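Local coordinates for protein MlnD (Bacillus methylotrophicus, PDB 5IL5) that is a polyketide synthase whose dehydratase domain, the part described here, is expected to remove water from beta-hydroxyacyl intermediates during assembly of the antibiotic macrolactin, at residues D118-Y124 / S136-L142; I91-S97 / N239-I245; G56-K60 / Y179-L185; A233-N239 / S283-F287. One frame throughout, in Å; residues are numbered along the deposited sequence.

Interaction 1 of 4, residues D118-Y124 / S136-L142; sequences DNQGASY and SSGRLEL
Backbone bonding between Ala122-Tyr124 and Gly138-Leu140 sets an antiparallel register. Ala122 and Leu140 form one hydrogen-bonded pair, strong from Leu140 N to Ala122 O (2.9 Å) and weak in return; Tyr124 and Gly138 form the other, with Tyr124 N 2.9 Å from Gly138 O. Between them Ser123 and Arg139 make a non-hydrogen-bonded pair. Aromatic packing dominates the face carrying Ala122, Tyr124 and Leu140. With chi1 at 72°, Tyr124 CG sits between its own backbone N and carbonyl carbon, and the ring is laid across the neighbouring strand. There Gly138 CA makes a CH-pi contact 3.7 Å from the ring centroid, and a residue without a side chain suits this place because the ring covers it. Leu140 CG touches Tyr124 CD2 at 3.8 Å. Strands 122-128 and 134-140 form a beta hairpin of the N-terminal hotdog fold, and helix 74-86 meets the Tyr124 side of it through Ala78. The charged contact belongs to the other face: Arg139, bent at chi3, reaches Asp118 with a weak salt bridge (NH1 to OD2, 3.4 Å), guanidinium and carboxylate nearly coplanar. Asp118 OD1 meanwhile accepts from Gly121 N at 2.7 Å, an Asx motif that fixes the carboxylate beside the arginine.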
loop_
_atom_site.group_PDB
_atom_site.type_symbol
_atom_site.label_atom_id
_atom_site.label_comp_id
_atom_site.label_asym_id
_atom_site.label_seq_id
_atom_site.Cartn_x
_atom_site.Cartn_y
_atom_site.Cartn_z
ATOM N N ASP A 118 -3.330 19.164 -0.489
ATOM C CA ASP A 118 -3.038 20.563 -0.766
ATOM C C ASP A 118 -3.458 21.391 0.445
ATOM O O ASP A 118 -3.945 20.861 1.450
ATOM C CB ASP A 118 -3.696 21.012 -2.078
ATOM C CG ASP A 118 -5.207 20.956 -2.038
ATOM O OD1 ASP A 118 -5.790 20.971 -0.937
ATOM O OD2 ASP A 118 -5.816 20.886 -3.125
ATOM N N ASN A 119 -3.268 22.707 0.345
ATOM C CA ASN A 119 -3.443 23.568 1.511
ATOM C C ASN A 119 -4.909 23.690 1.901
ATOM O O ASN A 119 -5.241 23.697 3.093
ATOM C CB ASN A 119 -2.842 24.943 1.234
ATOM C CG ASN A 119 -1.332 24.900 1.123
ATOM O OD1 ASN A 119 -0.778 24.163 0.303
ATOM N ND2 ASN A 119 -0.656 25.694 1.949
ATOM N N GLN A 120 -5.800 23.796 0.917
ATOM C CA GLN A 120 -7.225 23.759 1.213
ATOM C C GLN A 120 -7.609 22.441 1.867
ATOM O O GLN A 120 -8.353 22.420 2.855
ATOM C CB GLN A 120 -8.027 23.968 -0.068
ATOM C CG GLN A 120 -8.033 25.389 -0.565
ATOM C CD GLN A 120 -8.693 26.313 0.423
ATOM O OE1 GLN A 120 -8.061 26.771 1.372
ATOM N NE2 GLN A 120 -9.979 26.569 0.227
ATOM N N GLY A 121 -7.089 21.338 1.347
ATOM C CA GLY A 121 -7.429 20.015 1.825
ATOM C C GLY A 121 -6.770 18.984 0.941
ATOM O O GLY A 121 -5.541 18.914 0.862
ATOM N N ALA A 122 -7.581 18.184 0.262
ATOM C CA ALA A 122 -7.073 17.192 -0.665
ATOM C C ALA A 122 -8.069 17.035 -1.802
ATOM O O ALA A 122 -9.249 17.371 -1.680
ATOM C CB ALA A 122 -6.844 15.841 0.021
ATOM N N SER A 123 -7.569 16.529 -2.918
ATOM C CA SER A 123 -8.386 16.198 -4.068
ATOM C C SER A 123 -8.226 14.716 -4.354
ATOM O O SER A 123 -7.269 14.078 -3.911
ATOM C CB SER A 123 -7.990 17.010 -5.307
ATOM O OG SER A 123 -6.777 16.533 -5.859
ATOM N N TYR A 124 -9.171 14.175 -5.109
ATOM C CA TYR A 124 -9.129 12.768 -5.445
ATOM C C TYR A 124 -9.595 12.588 -6.876
ATOM O O TYR A 124 -10.465 13.317 -7.356
ATOM C CB TYR A 124 -9.979 11.940 -4.460
ATOM C CG TYR A 124 -11.484 12.073 -4.596
ATOM C CD1 TYR A 124 -12.180 11.359 -5.558
ATOM C CD2 TYR A 124 -12.211 12.897 -3.741
ATOM C CE1 TYR A 124 -13.545 11.469 -5.675
ATOM C CE2 TYR A 124 -13.583 13.011 -3.851
ATOM C CZ TYR A 124 -14.244 12.294 -4.821
ATOM O OH TYR A 124 -15.611 12.394 -4.950
ATOM N N SER A 136 -14.627 9.940 -12.009
ATOM C CA SER A 136 -15.189 10.987 -11.166
ATOM C C SER A 136 -14.054 11.624 -10.373
ATOM O O SER A 136 -12.975 11.041 -10.224
ATOM C CB SER A 136 -16.268 10.447 -10.221
ATOM O OG SER A 136 -15.697 9.935 -9.029
ATOM N N SER A 137 -14.299 12.839 -9.889
ATOM C CA SER A 137 -13.308 13.579 -9.123
ATOM C C SER A 137 -14.019 14.371 -8.039
ATOM O O SER A 137 -15.224 14.621 -8.111
ATOM C CB SER A 137 -12.472 14.523 -9.997
ATOM O OG SER A 137 -13.286 15.410 -10.739
ATOM N N GLY A 138 -13.256 14.765 -7.028
ATOM C CA GLY A 138 -13.826 15.537 -5.947
ATOM C C GLY A 138 -12.768 15.985 -4.967
ATOM O O GLY A 138 -11.568 15.802 -5.180
ATOM N N ARG A 139 -13.245 16.621 -3.903
ATOM C CA ARG A 139 -12.410 17.139 -2.836
ATOM C C ARG A 139 -12.780 16.489 -1.514
ATOM O O ARG A 139 -13.885 15.970 -1.331
ATOM C CB ARG A 139 -12.556 18.648 -2.729
ATOM C CG ARG A 139 -11.892 19.384 -3.863
ATOM C CD ARG A 139 -11.966 20.862 -3.626
ATOM N NE ARG A 139 -11.395 21.218 -2.335
ATOM C CZ ARG A 139 -10.096 21.245 -2.060
ATOM N NH1 ARG A 139 -9.200 20.955 -2.991
ATOM N NH2 ARG A 139 -9.691 21.574 -0.844
ATOM N N LEU A 140 -11.834 16.543 -0.588
ATOM C CA LEU A 140 -11.985 15.965 0.735
ATOM C C LEU A 140 -11.682 17.027 1.775
ATOM O O LEU A 140 -10.672 17.731 1.674
ATOM C CB LEU A 140 -11.056 14.765 0.920
ATOM C CG LEU A 140 -11.176 13.709 -0.175
ATOM C CD1 LEU A 140 -9.925 12.859 -0.254
ATOM C CD2 LEU A 140 -12.394 12.852 0.094
ATOM N N GLU A 141 -12.573 17.167 2.745
ATOM C CA GLU A 141 -12.303 18.019 3.889
ATOM C C GLU A 141 -11.464 17.224 4.879
ATOM O O GLU A 141 -11.875 16.146 5.320
ATOM C CB GLU A 141 -13.602 18.489 4.532
ATOM C CG GLU A 141 -13.389 19.101 5.902
ATOM C CD GLU A 141 -14.340 20.240 6.206
ATOM O OE1 GLU A 141 -15.327 20.422 5.450
ATOM O OE2 GLU A 141 -14.093 20.953 7.205
ATOM N N LEU A 142 -10.292 17.753 5.227
ATOM C CA LEU A 142 -9.390 17.064 6.137
ATOM C C LEU A 142 -9.378 17.637 7.540
ATOM O O LEU A 142 -8.998 16.927 8.477
ATOM C CB LEU A 142 -7.965 17.070 5.571
ATOM C CG LEU A 142 -7.795 16.409 4.204
ATOM C CD1 LEU A 142 -6.320 16.263 3.879
ATOM C CD2 LEU A 142 -8.507 15.057 4.167
#

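Interaction 2 of 4, residues I91-S97 / N239-I245; sequences IKLTELS and NIKECTI
Lys92 and Thr244 face each other in a non-hydrogen-bonded pair, and the lysine amine donates to the threonine hydroxyl, NZ to OG1 2.8 Å. The Lys92 chain runs extended until chi4, which at 83° swings NZ toward the Thr244 hydroxyl. From there it also makes a weak salt bridge to Glu242, NZ to OE1 3.4 Å, and Thr94 CG2 lies alongside Glu242 CG. Long, flexible polar chains suit this partly exposed face. On the other face Leu93, Leu96, Ile240 and Cys243 are buried: Leu96 CB meets Ile240 CB at 4.0 Å, and Leu93 CD1 meets Ile245 CD1 at 4.2 Å. Between the two faces runs the antiparallel ladder, which decides which side chains each carries, with Leu93 and Cys243 exchanging two bonds of 2.7 Å, that from Leu93 N nearly straight at 171°. Through this ladder strand 92-98 of the N-terminal hotdog fold pairs with strand 239-245 of the C-terminal one, the edge-to-edge joining that makes a double hotdog. At the corner in the first strand, Glu95 N bonds to Lys241 O at 2.8 Å. Lys241 and Glu242 both face Ser283 in a classic beta bulge. Further out, Ile75 of helix 74-86 packs on Leu96 and Cys243, while Leu282 of strand 278-286 touches Ile240 and Cys243. Tyr147 makes a cation-pi contact with Lys92.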
loop_
_atom_site.group_PDB
_atom_site.type_symbol
_atom_site.label_atom_id
_atom_site.label_comp_id
_atom_site.label_asym_id
_atom_site.label_seq_id
_atom_site.Cartn_x
_atom_site.Cartn_y
_atom_site.Cartn_z
ATOM N N ILE A 91 -15.569 13.297 6.680
ATOM C CA ILE A 91 -16.920 13.731 6.997
ATOM C C ILE A 91 -17.583 14.421 5.816
ATOM O O ILE A 91 -18.770 14.214 5.566
ATOM C CB ILE A 91 -16.912 14.655 8.232
ATOM C CG1 ILE A 91 -16.355 13.944 9.467
ATOM C CG2 ILE A 91 -18.322 15.138 8.527
ATOM C CD1 ILE A 91 -17.091 12.667 9.839
ATOM N N LYS A 92 -16.840 15.235 5.079
ATOM C CA LYS A 92 -17.440 16.101 4.082
ATOM C C LYS A 92 -16.645 15.994 2.793
ATOM O O LYS A 92 -15.414 16.086 2.803
ATOM C CB LYS A 92 -17.478 17.549 4.582
ATOM C CG LYS A 92 -18.561 18.421 3.949
ATOM C CD LYS A 92 -18.628 19.773 4.646
ATOM C CE LYS A 92 -19.727 20.677 4.090
ATOM N NZ LYS A 92 -21.072 20.384 4.671
ATOM N N LEU A 93 -17.354 15.799 1.692
ATOM C CA LEU A 93 -16.769 15.809 0.365
ATOM C C LEU A 93 -17.442 16.935 -0.396
ATOM O O LEU A 93 -18.654 17.133 -0.272
ATOM C CB LEU A 93 -16.964 14.470 -0.354
ATOM C CG LEU A 93 -16.379 13.287 0.418
ATOM C CD1 LEU A 93 -17.427 12.697 1.358
ATOM C CD2 LEU A 93 -15.794 12.216 -0.485
ATOM N N THR A 94 -16.660 17.701 -1.142
ATOM C CA THR A 94 -17.201 18.848 -1.848
ATOM C C THR A 94 -16.771 18.793 -3.303
ATOM O O THR A 94 -15.783 18.148 -3.657
ATOM C CB THR A 94 -16.757 20.168 -1.194
ATOM O OG1 THR A 94 -15.338 20.322 -1.312
ATOM C CG2 THR A 94 -17.134 20.164 0.290
ATOM N N GLU A 95 -17.547 19.476 -4.139
ATOM C CA GLU A 95 -17.231 19.680 -5.548
ATOM C C GLU A 95 -16.954 18.349 -6.245
ATOM O O GLU A 95 -15.880 18.110 -6.793
ATOM C CB GLU A 95 -16.043 20.629 -5.699
ATOM C CG GLU A 95 -16.141 21.895 -4.868
ATOM C CD GLU A 95 -14.889 22.733 -4.989
ATOM O OE1 GLU A 95 -14.089 22.452 -5.921
ATOM O OE2 GLU A 95 -14.713 23.652 -4.154
ATOM N N LEU A 96 -17.943 17.469 -6.192
ATOM C CA LEU A 96 -17.845 16.180 -6.857
ATOM C C LEU A 96 -18.204 16.333 -8.329
ATOM O O LEU A 96 -19.142 17.052 -8.683
ATOM C CB LEU A 96 -18.767 15.159 -6.195
ATOM C CG LEU A 96 -18.565 14.907 -4.701
ATOM C CD1 LEU A 96 -19.328 15.924 -3.853
ATOM C CD2 LEU A 96 -19.004 13.497 -4.354
ATOM N N SER A 97 -17.435 15.673 -9.191
ATOM C CA SER A 97 -17.632 15.751 -10.634
ATOM C C SER A 97 -17.598 14.345 -11.214
ATOM O O SER A 97 -16.603 13.633 -11.054
ATOM C CB SER A 97 -16.557 16.625 -11.280
ATOM O OG SER A 97 -16.768 16.725 -12.672
ATOM N N ASN A 239 -22.403 17.030 -11.547
ATOM C CA ASN A 239 -21.824 17.756 -10.425
ATOM C C ASN A 239 -22.631 17.530 -9.155
ATOM O O ASN A 239 -23.847 17.341 -9.197
ATOM C CB ASN A 239 -21.764 19.252 -10.701
ATOM C CG ASN A 239 -20.697 19.617 -11.704
ATOM O OD1 ASN A 239 -20.953 19.674 -12.901
ATOM N ND2 ASN A 239 -19.488 19.866 -11.218
ATOM N N ILE A 240 -21.926 17.518 -8.025
ATOM C CA ILE A 240 -22.550 17.524 -6.705
ATOM C C ILE A 240 -21.727 18.450 -5.817
ATOM O O ILE A 240 -20.521 18.238 -5.643
ATOM C CB ILE A 240 -22.644 16.118 -6.091
ATOM C CG1 ILE A 240 -23.312 15.181 -7.105
ATOM C CG2 ILE A 240 -23.429 16.173 -4.782
ATOM C CD1 ILE A 240 -23.693 13.812 -6.579
ATOM N N LYS A 241 -22.369 19.478 -5.263
ATOM C CA LYS A 241 -21.622 20.504 -4.542
ATOM C C LYS A 241 -21.106 19.988 -3.200
ATOM O O LYS A 241 -19.918 20.128 -2.894
ATOM C CB LYS A 241 -22.486 21.758 -4.358
ATOM C CG LYS A 241 -22.746 22.528 -5.662
ATOM C CD LYS A 241 -22.528 24.040 -5.493
ATOM C CE LYS A 241 -22.701 24.822 -6.802
ATOM N NZ LYS A 241 -21.574 24.630 -7.766
ATOM N N GLU A 242 -21.976 19.394 -2.379
ATOM C CA GLU A 242 -21.564 18.920 -1.061
ATOM C C GLU A 242 -22.083 17.520 -0.782
ATOM O O GLU A 242 -23.172 17.138 -1.219
ATOM C CB GLU A 242 -22.039 19.844 0.065
ATOM C CG GLU A 242 -21.089 20.986 0.363
ATOM C CD GLU A 242 -21.573 21.848 1.504
ATOM O OE1 GLU A 242 -22.713 21.633 1.965
ATOM O OE2 GLU A 242 -20.805 22.721 1.961
ATOM N N CYS A 243 -21.287 16.769 -0.018
ATOM C CA CYS A 243 -21.714 15.501 0.568
ATOM C C CYS A 243 -21.175 15.424 1.990
ATOM O O CYS A 243 -19.960 15.344 2.196
ATOM C CB CYS A 243 -21.230 14.313 -0.254
ATOM S SG CYS A 243 -21.677 12.754 0.509
ATOM N N THR A 244 -22.079 15.419 2.965
ATOM C CA THR A 244 -21.732 15.401 4.377
ATOM C C THR A 244 -22.287 14.134 5.008
ATOM O O THR A 244 -23.436 13.760 4.750
ATOM C CB THR A 244 -22.292 16.637 5.087
ATOM O OG1 THR A 244 -21.998 17.812 4.317
ATOM C CG2 THR A 244 -21.726 16.774 6.497
ATOM N N ILE A 245 -21.476 13.481 5.833
ATOM C CA ILE A 245 -21.845 12.234 6.493
ATOM C C ILE A 245 -21.887 12.538 7.982
ATOM O O ILE A 245 -20.844 12.555 8.648
ATOM C CB ILE A 245 -20.865 11.098 6.184
ATOM C CG1 ILE A 245 -20.639 10.958 4.678
ATOM C CG2 ILE A 245 -21.384 9.776 6.733
ATOM C CD1 ILE A 245 -19.272 10.457 4.363
#

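Interaction 3 of 4, residues G56-K60 / Y179-L185; sequences GLYIK and YSCSDSL
Ser182 lies under the ring of Tyr58, and its two side-chain atoms do different work: CB meets the ring, OG the backbone. CB presses on one ring face in a CH-pi contact, 3.6 Å from the centroid and 15° off the ring normal, displaced a little toward CZ. From CB the hydroxyl turns between the residue's own N and carbonyl carbon (chi1 61°), which brings OG beneath the backbone of residues 56-58. There OG accepts a weak but straight bond from Tyr58 N at 3.5 Å, and it shares a hydrogen bond of 2.7 Å with Ser184 OG. Serine fits because its CB bears nothing but a hydroxyl, which leaves the methylene able to lie on the ring while OG reaches the backbone beside it. The main chain of Ser182 belongs to the same grip, its N donating to Tyr58 O at 3.2 Å. Further along, Lys60 and Ser180 exchange two nearly straight backbone bonds, Lys60 N to Ser180 O being 3.0 Å, so that 59-61 and 179-181 form a small two-stranded antiparallel sheet. This sheet joins the N-terminal and C-terminal hotdog folds apart from the pairing of strands 92-98 and 239-245. Ile59 CG2 touches Cys181 CB at 4.0 Å, and also the Tyr179 ring and Leu185 CD1. The Tyr179 hydroxyl finds its polar partners in Glu219 and Gln223 of helix 215-229. The chemistry is therefore divided: backbone bonds fix the register, apolar branches fill the side toward that helix, and the Ser182 hydroxyl, linked to that of Ser184, takes up the Tyr58 N-H by a weak bond where the regular pairing ends.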
loop_
_atom_site.group_PDB
_atom_site.type_symbol
_atom_site.label_atom_id
_atom_site.label_comp_id
_atom_site.label_asym_id
_atom_site.label_seq_id
_atom_site.Cartn_x
_atom_site.Cartn_y
_atom_site.Cartn_z
ATOM N N GLY A 56 -21.912 -7.521 -6.467
ATOM C CA GLY A 56 -23.028 -7.880 -7.321
ATOM C C GLY A 56 -23.799 -6.671 -7.799
ATOM O O GLY A 56 -24.962 -6.778 -8.195
ATOM N N LEU A 57 -23.130 -5.524 -7.824
ATOM C CA LEU A 57 -23.777 -4.225 -7.939
ATOM C C LEU A 57 -23.582 -3.682 -9.347
ATOM O O LEU A 57 -22.447 -3.422 -9.761
ATOM C CB LEU A 57 -23.207 -3.256 -6.902
ATOM C CG LEU A 57 -22.990 -3.807 -5.486
ATOM C CD1 LEU A 57 -22.042 -2.906 -4.715
ATOM C CD2 LEU A 57 -24.300 -3.967 -4.727
ATOM N N TYR A 58 -24.682 -3.522 -10.081
ATOM C CA TYR A 58 -24.639 -2.925 -11.406
ATOM C C TYR A 58 -25.924 -2.142 -11.653
ATOM O O TYR A 58 -26.969 -2.426 -11.058
ATOM C CB TYR A 58 -24.434 -3.982 -12.505
ATOM C CG TYR A 58 -25.480 -5.072 -12.532
ATOM C CD1 TYR A 58 -26.697 -4.889 -13.181
ATOM C CD2 TYR A 58 -25.244 -6.297 -11.920
ATOM C CE1 TYR A 58 -27.652 -5.890 -13.205
ATOM C CE2 TYR A 58 -26.193 -7.304 -11.942
ATOM C CZ TYR A 58 -27.395 -7.094 -12.586
ATOM O OH TYR A 58 -28.340 -8.093 -12.605
ATOM N N ILE A 59 -25.833 -1.145 -12.537
ATOM C CA ILE A 59 -27.002 -0.447 -13.054
ATOM C C ILE A 59 -26.944 -0.497 -14.573
ATOM O O ILE A 59 -25.902 -0.772 -15.171
ATOM C CB ILE A 59 -27.108 1.021 -12.571
ATOM C CG1 ILE A 59 -25.910 1.859 -13.027
ATOM C CG2 ILE A 59 -27.219 1.081 -11.058
ATOM C CD1 ILE A 59 -26.157 3.365 -12.935
ATOM N N LYS A 60 -28.091 -0.235 -15.193
ATOM C CA LYS A 60 -28.200 -0.100 -16.638
ATOM C C LYS A 60 -28.999 1.156 -16.948
ATOM O O LYS A 60 -29.933 1.497 -16.217
ATOM C CB LYS A 60 -28.890 -1.310 -17.269
ATOM C CG LYS A 60 -28.408 -2.658 -16.753
ATOM C CD LYS A 60 -29.190 -3.807 -17.388
ATOM C CE LYS A 60 -28.642 -5.165 -16.968
ATOM N NZ LYS A 60 -29.376 -6.301 -17.585
ATOM N N TYR A 179 -33.867 3.656 -16.230
ATOM C CA TYR A 179 -32.959 3.222 -15.178
ATOM C C TYR A 179 -33.422 1.879 -14.643
ATOM O O TYR A 179 -34.591 1.721 -14.280
ATOM C CB TYR A 179 -32.904 4.240 -14.033
ATOM C CG TYR A 179 -32.210 3.743 -12.780
ATOM C CD1 TYR A 179 -32.901 3.021 -11.815
ATOM C CD2 TYR A 179 -30.869 4.017 -12.552
ATOM C CE1 TYR A 179 -32.271 2.575 -10.670
ATOM C CE2 TYR A 179 -30.235 3.577 -11.408
ATOM C CZ TYR A 179 -30.942 2.856 -10.471
ATOM O OH TYR A 179 -30.319 2.415 -9.327
ATOM N N SER A 180 -32.507 0.917 -14.594
ATOM C CA SER A 180 -32.754 -0.337 -13.905
ATOM C C SER A 180 -31.490 -0.711 -13.148
ATOM O O SER A 180 -30.416 -0.150 -13.371
ATOM C CB SER A 180 -33.164 -1.460 -14.866
ATOM O OG SER A 180 -32.135 -1.748 -15.793
ATOM N N CYS A 181 -31.628 -1.674 -12.244
ATOM C CA CYS A 181 -30.541 -2.002 -11.339
ATOM C C CYS A 181 -30.728 -3.418 -10.821
ATOM O O CYS A 181 -31.821 -3.987 -10.876
ATOM C CB CYS A 181 -30.472 -1.006 -10.177
ATOM S SG CYS A 181 -31.891 -1.056 -9.061
ATOM N N SER A 182 -29.625 -3.981 -10.332
ATOM C CA SER A 182 -29.631 -5.289 -9.692
ATOM C C SER A 182 -30.446 -5.261 -8.403
ATOM O O SER A 182 -30.542 -4.236 -7.722
ATOM C CB SER A 182 -28.195 -5.726 -9.411
ATOM O OG SER A 182 -27.546 -4.813 -8.545
ATOM N N ASP A 183 -31.037 -6.411 -8.062
ATOM C CA ASP A 183 -31.839 -6.493 -6.843
ATOM C C ASP A 183 -31.032 -6.093 -5.618
ATOM O O ASP A 183 -31.600 -5.633 -4.620
ATOM C CB ASP A 183 -32.379 -7.908 -6.640
ATOM C CG ASP A 183 -33.347 -8.326 -7.721
ATOM O OD1 ASP A 183 -33.782 -7.456 -8.511
ATOM O OD2 ASP A 183 -33.679 -9.531 -7.775
ATOM N N SER A 184 -29.710 -6.262 -5.675
ATOM C CA SER A 184 -28.845 -5.837 -4.584
ATOM C C SER A 184 -28.871 -4.332 -4.373
ATOM O O SER A 184 -28.378 -3.866 -3.341
ATOM C CB SER A 184 -27.410 -6.281 -4.856
ATOM O OG SER A 184 -26.959 -5.736 -6.082
ATOM N N LEU A 185 -29.438 -3.570 -5.305
ATOM C CA LEU A 185 -29.563 -2.124 -5.172
ATOM C C LEU A 185 -31.016 -1.668 -5.077
ATOM O O LEU A 185 -31.298 -0.475 -5.221
ATOM C CB LEU A 185 -28.872 -1.430 -6.343
ATOM C CG LEU A 185 -27.347 -1.495 -6.322
ATOM C CD1 LEU A 185 -26.776 -1.231 -7.701
ATOM C CD2 LEU A 185 -26.816 -0.486 -5.331
#

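Interaction 4 of 4, residues A233-N239 / S283-F287; sequences AGELPEN and SGLVF
This is a loop-on-strand contact within the C-terminal hotdog fold: the segment 233-239, leading from helix 215-229 into strand 239-245, passes by the end of strand 278-286 and covers one face of the Phe287 ring. Chi1 of -79° sets Phe287 CG beside its own N, and the ring reaches into the curve of the loop. Ala233 CA stands over one face in a CH-pi contact, 4.2 Å from the centroid and only 6° off the normal. Gly234 N lies over the same face nearer the rim, 3.3 Å from CD1, and the lack of a side chain lets the loop pass close to the ring. Further along the loop, Leu236 O comes obliquely to Phe287 CD1. Pro237 continues the apolar surface, its CB 4.0 Å from Leu285 CG; proline suits this place because its apolar ring packs on Leu285 and it needs no backbone N-H partner, and Phe71 and Tyr222 also border it. The strand pairing then begins. Asn239 and Val286 form an antiparallel hydrogen-bonded pair, with Asn239 N to Val286 O at 3.1 Å in the carbonyl plane and Val286 N to Asn239 O at 2.9 Å. Glu238 and Asn239 both face Val286, a classic beta bulge that takes up the extra residue as the loop becomes a strand. Tyr222 and Val225 of helix 215-229 touch Phe287 as well. The chemistry implies a division of labour: two backbone bonds fix where strand 239-245 starts, while aromatic and aliphatic packing, which is less directional, holds the preceding loop against the strand end and the helix.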
loop_
_atom_site.group_PDB
_atom_site.type_symbol
_atom_site.label_atom_id
_atom_site.label_comp_id
_atom_site.label_asym_id
_atom_site.label_seq_id
_atom_site.Cartn_x
_atom_site.Cartn_y
_atom_site.Cartn_z
ATOM N N ALA A 233 -33.847 13.625 -16.131
ATOM C CA ALA A 233 -32.692 12.907 -15.632
ATOM C C ALA A 233 -31.718 12.682 -16.774
ATOM O O ALA A 233 -32.108 12.233 -17.858
ATOM C CB ALA A 233 -33.124 11.571 -15.029
ATOM N N GLY A 234 -30.453 13.009 -16.532
ATOM C CA GLY A 234 -29.380 12.719 -17.453
ATOM C C GLY A 234 -28.728 11.383 -17.211
ATOM O O GLY A 234 -27.791 11.010 -17.925
ATOM N N GLU A 235 -29.204 10.647 -16.205
ATOM C CA GLU A 235 -28.636 9.357 -15.831
ATOM C C GLU A 235 -27.114 9.445 -15.741
ATOM O O GLU A 235 -26.394 8.509 -16.097
ATOM C CB GLU A 235 -29.072 8.260 -16.808
ATOM C CG GLU A 235 -30.304 7.478 -16.352
ATOM C CD GLU A 235 -31.609 8.145 -16.765
ATOM O OE1 GLU A 235 -31.780 8.433 -17.970
ATOM O OE2 GLU A 235 -32.458 8.398 -15.883
ATOM N N LEU A 236 -26.626 10.596 -15.280
ATOM C CA LEU A 236 -25.239 10.786 -14.877
ATOM C C LEU A 236 -25.183 12.088 -14.089
ATOM O O LEU A 236 -25.468 13.153 -14.654
ATOM C CB LEU A 236 -24.298 10.847 -16.081
ATOM C CG LEU A 236 -22.847 11.181 -15.724
ATOM C CD1 LEU A 236 -21.922 10.259 -16.492
ATOM C CD2 LEU A 236 -22.506 12.641 -16.008
ATOM N N PRO A 237 -24.833 12.070 -12.801
ATOM C CA PRO A 237 -24.821 13.333 -12.053
ATOM C C PRO A 237 -23.517 14.076 -12.270
ATOM O O PRO A 237 -22.509 13.807 -11.611
ATOM C CB PRO A 237 -25.015 12.893 -10.594
ATOM C CG PRO A 237 -24.793 11.401 -10.566
ATOM C CD PRO A 237 -24.472 10.923 -11.948
ATOM N N GLU A 238 -23.556 15.041 -13.189
ATOM C CA GLU A 238 -22.344 15.730 -13.618
ATOM C C GLU A 238 -21.643 16.407 -12.448
ATOM O O GLU A 238 -20.411 16.366 -12.352
ATOM C CB GLU A 238 -22.694 16.740 -14.716
ATOM C CG GLU A 238 -21.510 17.233 -15.551
ATOM C CD GLU A 238 -21.942 17.846 -16.875
ATOM O OE1 GLU A 238 -23.126 18.240 -17.003
ATOM O OE2 GLU A 238 -21.093 17.928 -17.789
ATOM N N ASN A 239 -22.403 17.030 -11.547
ATOM C CA ASN A 239 -21.824 17.756 -10.425
ATOM C C ASN A 239 -22.631 17.530 -9.155
ATOM O O ASN A 239 -23.847 17.341 -9.197
ATOM C CB ASN A 239 -21.764 19.252 -10.701
ATOM C CG ASN A 239 -20.697 19.617 -11.704
ATOM O OD1 ASN A 239 -20.953 19.674 -12.901
ATOM N ND2 ASN A 239 -19.488 19.866 -11.218
ATOM N N SER A 283 -26.094 17.872 -1.335
ATOM C CA SER A 283 -26.608 19.157 -1.766
ATOM C C SER A 283 -26.191 19.448 -3.205
ATOM O O SER A 283 -25.114 19.049 -3.655
ATOM C CB SER A 283 -26.096 20.257 -0.837
ATOM O OG SER A 283 -26.773 21.479 -1.069
ATOM N N GLY A 284 -27.052 20.169 -3.912
ATOM C CA GLY A 284 -26.733 20.683 -5.234
ATOM C C GLY A 284 -26.287 19.652 -6.248
ATOM O O GLY A 284 -25.349 19.908 -7.015
ATOM N N LEU A 285 -26.952 18.501 -6.294
ATOM C CA LEU A 285 -26.744 17.560 -7.388
ATOM C C LEU A 285 -27.347 18.124 -8.669
ATOM O O LEU A 285 -28.514 18.531 -8.687
ATOM C CB LEU A 285 -27.383 16.208 -7.058
ATOM C CG LEU A 285 -27.262 15.067 -8.082
ATOM C CD1 LEU A 285 -27.354 13.704 -7.408
ATOM C CD2 LEU A 285 -28.314 15.182 -9.184
ATOM N N VAL A 286 -26.550 18.148 -9.743
ATOM C CA VAL A 286 -26.968 18.700 -11.027
ATOM C C VAL A 286 -26.600 17.723 -12.137
ATOM O O VAL A 286 -25.471 17.223 -12.183
ATOM C CB VAL A 286 -26.331 20.078 -11.291
ATOM C CG1 VAL A 286 -26.986 20.738 -12.492
ATOM C CG2 VAL A 286 -26.453 20.970 -10.061
ATOM N N PHE A 287 -27.547 17.457 -13.033
ATOM C CA PHE A 287 -27.304 16.562 -14.160
ATOM C C PHE A 287 -26.614 17.297 -15.304
ATOM O O PHE A 287 -27.007 18.405 -15.678
ATOM C CB PHE A 287 -28.615 15.956 -14.654
ATOM C CG PHE A 287 -29.114 14.828 -13.812
ATOM C CD1 PHE A 287 -28.563 13.563 -13.936
ATOM C CD2 PHE A 287 -30.129 15.025 -12.895
ATOM C CE1 PHE A 287 -29.019 12.515 -13.163
ATOM C CE2 PHE A 287 -30.589 13.981 -12.120
ATOM C CZ PHE A 287 -30.032 12.725 -12.253
#

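Interactions 1, 2 and 4 follow one another across the antiparallel strands of the double hotdog, in the order 122-128, 134-140, 92-98, 239-245 and 278-286. Centres of interactions 1 and 2 are 10 Å apart, and Ser137 and Arg139 of the one bond to Ser97 and Thr94 of the other; interactions 2 and 4, 12 Å apart, share Asn239. Interaction 3 lies about 23 Å, centre to centre, from interaction 2. Along the chain, interaction 1 is nested inside the loops closed by interactions 2 and 3, whose segments alternate; those of interactions 2 and 4 alternate too, and interaction 3 closes before interaction 4 opens. Interactions 2 and 3 thus join the two hotdog folds at separate places, while interactions 1 and 4 each stay within one.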